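Local coordinates for diaphanous protein (Entamoeba histolytica, PDB 4DVG), which is a diaphanous-family formin whose GTPase-binding and FH3 regions probably bind a small Rho-type GTPase and help to regulate actin assembly, at residues Glu86-Phe91 with Cys134-Arg139. Numbering follows the deposited sequence.
Sequences EMVVVF and CCEVLR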
ATOM      1  N   GLU B  86       0.773  14.191   0.848  1.00 63.98           N
ATOM      2  CA  GLU B  86      -0.304  14.217  -0.117  1.00 59.81           C
ATOM      3  C   GLU B  86      -0.033  13.139  -1.151  1.00 57.75           C
ATOM      4  O   GLU B  86      -0.953  12.471  -1.629  1.00 56.28           O
ATOM      5  CB  GLU B  86      -0.406  15.594  -0.762  1.00 63.03           C
ATOM      6  CG  GLU B  86      -1.814  15.959  -1.227  1.00 74.33           C
ATOM      7  CD  GLU B  86      -2.808  16.082  -0.078  1.00 79.78           C
ATOM      8  OE1 GLU B  86      -2.376  16.010   1.105  1.00 77.49           O
ATOM      9  OE2 GLU B  86      -4.018  16.257  -0.364  1.00 79.77           O
HETATM   10  N   MSE B  87       1.247  12.953  -1.463  1.00 53.54           N
HETATM   11  CA  MSE B  87       1.661  11.962  -2.445  1.00 54.70           C
HETATM   12  C   MSE B  87       1.384  10.541  -1.977  1.00 54.32           C
HETATM   13  O   MSE B  87       1.118   9.650  -2.793  1.00 53.01           O
HETATM   14  CB  MSE B  87       3.129  12.123  -2.771  1.00 54.95           C
HETATM   15  CG  MSE B  87       3.411  13.342  -3.617  1.00 62.87           C
HETATM   16 SE   MSE B  87       5.191  13.275  -4.389  1.00 86.83          SE
HETATM   17  CE  MSE B  87       6.212  14.029  -2.927  1.00 67.42           C
ATOM     18  N   VAL B  88       1.430  10.334  -0.666  1.00 46.88           N
ATOM     19  CA  VAL B  88       1.087   9.040  -0.116  1.00 49.56           C
ATOM     20  C   VAL B  88      -0.363   8.738  -0.479  1.00 59.61           C
ATOM     21  O   VAL B  88      -0.651   7.707  -1.100  1.00 62.92           O
ATOM     22  CB  VAL B  88       1.374   8.977   1.385  1.00 48.81           C
ATOM     23  CG1 VAL B  88       0.706   7.760   2.051  1.00 44.95           C
ATOM     24  CG2 VAL B  88       2.881   8.951   1.593  1.00 48.03           C
ATOM     25  N   VAL B  89      -1.258   9.665  -0.152  1.00 54.54           N
ATOM     26  CA  VAL B  89      -2.656   9.516  -0.512  1.00 56.39           C
ATOM     27  C   VAL B  89      -2.807   9.266  -2.019  1.00 54.14           C
ATOM     28  O   VAL B  89      -3.443   8.311  -2.450  1.00 54.98           O
ATOM     29  CB  VAL B  89      -3.502  10.750  -0.084  1.00 49.16           C
ATOM     30  CG1 VAL B  89      -4.945  10.604  -0.538  1.00 51.42           C
ATOM     31  CG2 VAL B  89      -3.457  10.936   1.422  1.00 50.94           C
ATOM     32  N   VAL B  90      -2.212  10.131  -2.820  1.00 60.06           N
ATOM     33  CA  VAL B  90      -2.418  10.064  -4.260  1.00 55.24           C
ATOM     34  C   VAL B  90      -1.956   8.733  -4.868  1.00 53.83           C
ATOM     35  O   VAL B  90      -2.750   8.043  -5.490  1.00 58.93           O
ATOM     36  CB  VAL B  90      -1.787  11.272  -4.963  1.00 49.99           C
ATOM     37  CG1 VAL B  90      -1.822  11.091  -6.446  1.00 52.12           C
ATOM     38  CG2 VAL B  90      -2.530  12.527  -4.564  1.00 55.08           C
ATOM     39  N   PHE B  91      -0.697   8.347  -4.644  1.00 51.36           N
ATOM     40  CA  PHE B  91      -0.153   7.126  -5.246  1.00 49.28           C
ATOM     41  C   PHE B  91      -0.774   5.820  -4.751  1.00 56.01           C
ATOM     42  O   PHE B  91      -0.897   4.853  -5.511  1.00 65.13           O
ATOM     43  CB  PHE B  91       1.368   7.082  -5.123  1.00 38.59           C
ATOM     44  CG  PHE B  91       2.068   8.067  -6.016  1.00 43.09           C
ATOM     45  CD1 PHE B  91       1.956   7.963  -7.398  1.00 46.84           C
ATOM     46  CD2 PHE B  91       2.838   9.094  -5.479  1.00 46.55           C
ATOM     47  CE1 PHE B  91       2.611   8.866  -8.243  1.00 56.31           C
ATOM     48  CE2 PHE B  91       3.485  10.001  -6.308  1.00 54.45           C
ATOM     49  CZ  PHE B  91       3.375   9.888  -7.702  1.00 53.26           C
ATOM     50  N   CYS B 134       9.196   9.089   2.180  1.00 49.46           N
ATOM     51  CA  CYS B 134       9.815   8.739   0.906  1.00 56.26           C
ATOM     52  C   CYS B 134       9.683   7.255   0.570  1.00 51.07           C
ATOM     53  O   CYS B 134       9.285   6.901  -0.536  1.00 53.17           O
ATOM     54  CB  CYS B 134      11.291   9.118   0.908  1.00 57.73           C
ATOM     55  SG  CYS B 134      11.615  10.703   0.201  1.00 84.40           S
ATOM     56  N   CYS B 135      10.032   6.394   1.519  1.00 38.10           N
ATOM     57  CA  CYS B 135       9.934   4.968   1.283  1.00 41.89           C
ATOM     58  C   CYS B 135       8.510   4.615   1.001  1.00 48.51           C
ATOM     59  O   CYS B 135       8.228   3.767   0.137  1.00 53.47           O
ATOM     60  CB  CYS B 135      10.405   4.174   2.501  1.00 42.69           C
ATOM     61  SG  CYS B 135      12.168   4.347   2.772  1.00 56.73           S
ATOM     62  N   GLU B 136       7.620   5.269   1.747  1.00 45.39           N
ATOM     63  CA  GLU B 136       6.199   4.989   1.690  1.00 48.22           C
ATOM     64  C   GLU B 136       5.687   5.378   0.299  1.00 47.44           C
ATOM     65  O   GLU B 136       4.970   4.609  -0.349  1.00 51.74           O
ATOM     66  CB  GLU B 136       5.475   5.706   2.830  1.00 49.32           C
ATOM     67  CG  GLU B 136       3.969   5.627   2.784  1.00 52.79           C
ATOM     68  CD  GLU B 136       3.317   5.678   4.174  1.00 61.59           C
ATOM     69  OE1 GLU B 136       2.315   4.952   4.386  1.00 61.25           O
ATOM     70  OE2 GLU B 136       3.808   6.430   5.052  0.51 63.86           O
ATOM     71  N   VAL B 137       6.116   6.539  -0.180  1.00 40.23           N
ATOM     72  CA  VAL B 137       5.703   7.008  -1.495  1.00 43.48           C
ATOM     73  C   VAL B 137       6.284   6.136  -2.606  1.00 48.82           C
ATOM     74  O   VAL B 137       5.576   5.780  -3.543  1.00 52.00           O
ATOM     75  CB  VAL B 137       6.132   8.448  -1.731  1.00 42.87           C
ATOM     76  CG1 VAL B 137       5.845   8.881  -3.188  1.00 41.77           C
ATOM     77  CG2 VAL B 137       5.446   9.349  -0.742  1.00 46.08           C
ATOM     78  N   LEU B 138       7.567   5.793  -2.497  1.00 46.97           N
ATOM     79  CA  LEU B 138       8.217   4.951  -3.503  1.00 45.87           C
ATOM     80  C   LEU B 138       7.516   3.596  -3.588  1.00 44.89           C
ATOM     81  O   LEU B 138       7.293   3.055  -4.675  1.00 46.34           O
ATOM     82  CB  LEU B 138       9.724   4.790  -3.219  1.00 38.14           C
ATOM     83  CG  LEU B 138      10.514   6.048  -3.602  1.00 39.95           C
ATOM     84  CD1 LEU B 138      11.916   6.139  -2.962  1.00 41.83           C
ATOM     85  CD2 LEU B 138      10.586   6.199  -5.093  1.00 36.96           C
ATOM     86  N   ARG B 139       7.143   3.076  -2.429  1.00 36.57           N
ATOM     87  CA  ARG B 139       6.477   1.783  -2.338  1.00 37.54           C
ATOM     88  C   ARG B 139       5.186   1.767  -3.158  1.00 46.28           C
ATOM     89  O   ARG B 139       4.773   0.710  -3.631  1.00 56.89           O
ATOM     90  CB  ARG B 139       6.229   1.436  -0.871  1.00 35.29           C
ATOM     91  CG  ARG B 139       5.036   0.550  -0.624  1.00 52.63           C
ATOM     92  CD  ARG B 139       4.542   0.726   0.798  1.00 61.91           C
ATOM     93  NE  ARG B 139       3.925  -0.487   1.318  1.00 82.34           N
ATOM     94  CZ  ARG B 139       2.682  -0.865   1.040  1.00 98.30           C
ATOM     95  NH1 ARG B 139       1.937  -0.121   0.244  1.00104.21           N
ATOM     96  NH2 ARG B 139       2.183  -1.983   1.550  1.00104.30           N
TER
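Val-88 and Val-137 mark where helices 83-93 and 127-141 come together: their CA atoms lie 5.2 Å apart, and the two short segments, 86-91 and 134-139, run side by side in the same direction. Their axes approach to 8.9 Å at an angle of 19°, a close parallel pairing of helices within the alpha-helical GTPase-binding region.

Val-137 takes the largest share, touching Met-87, Val-88 and Phe-91. CG2, anti to its carbonyl carbon and beside the backbone N, meets CG2 of Val-88 at 3.5 Å and, roughly a right angle round, CB of selenomethionine Met-87 at 4.1 Å. CG1, anti to the backbone N (chi1 173°), reaches Phe-91, one turn after Met-87, and touches its CD2 at 3.8 Å, with CE2 close behind, the methyl approaching the ring obliquely. Val-88 in turn is covered by Glu-136, which crosses it at about a right angle, lays CG 3.7 Å from Val-88 CG2 and sets CD and OE1 beside Val-88 CG1, both at 4.0 Å.

Phe-102 meets the Phe-91 ring edge-to-face. Leu-138 packs on Leu-111 and Tyr-115, so helix 127-141 lies between helices 83-93 and 108-120. Helix 83-93 also meets a second protein chain, hydrogen-bonded to Glu-86 OE2 and Phe-91 O, so this packing backs a binding surface, consistent with a GTPase-binding role.

The closest contacts are all carbon to carbon, so dispersion and burial of apolar surface join the segments; the partly exposed Glu-136 borders the buried valines with its methylenes, its carboxylate forming no bond to the other segment.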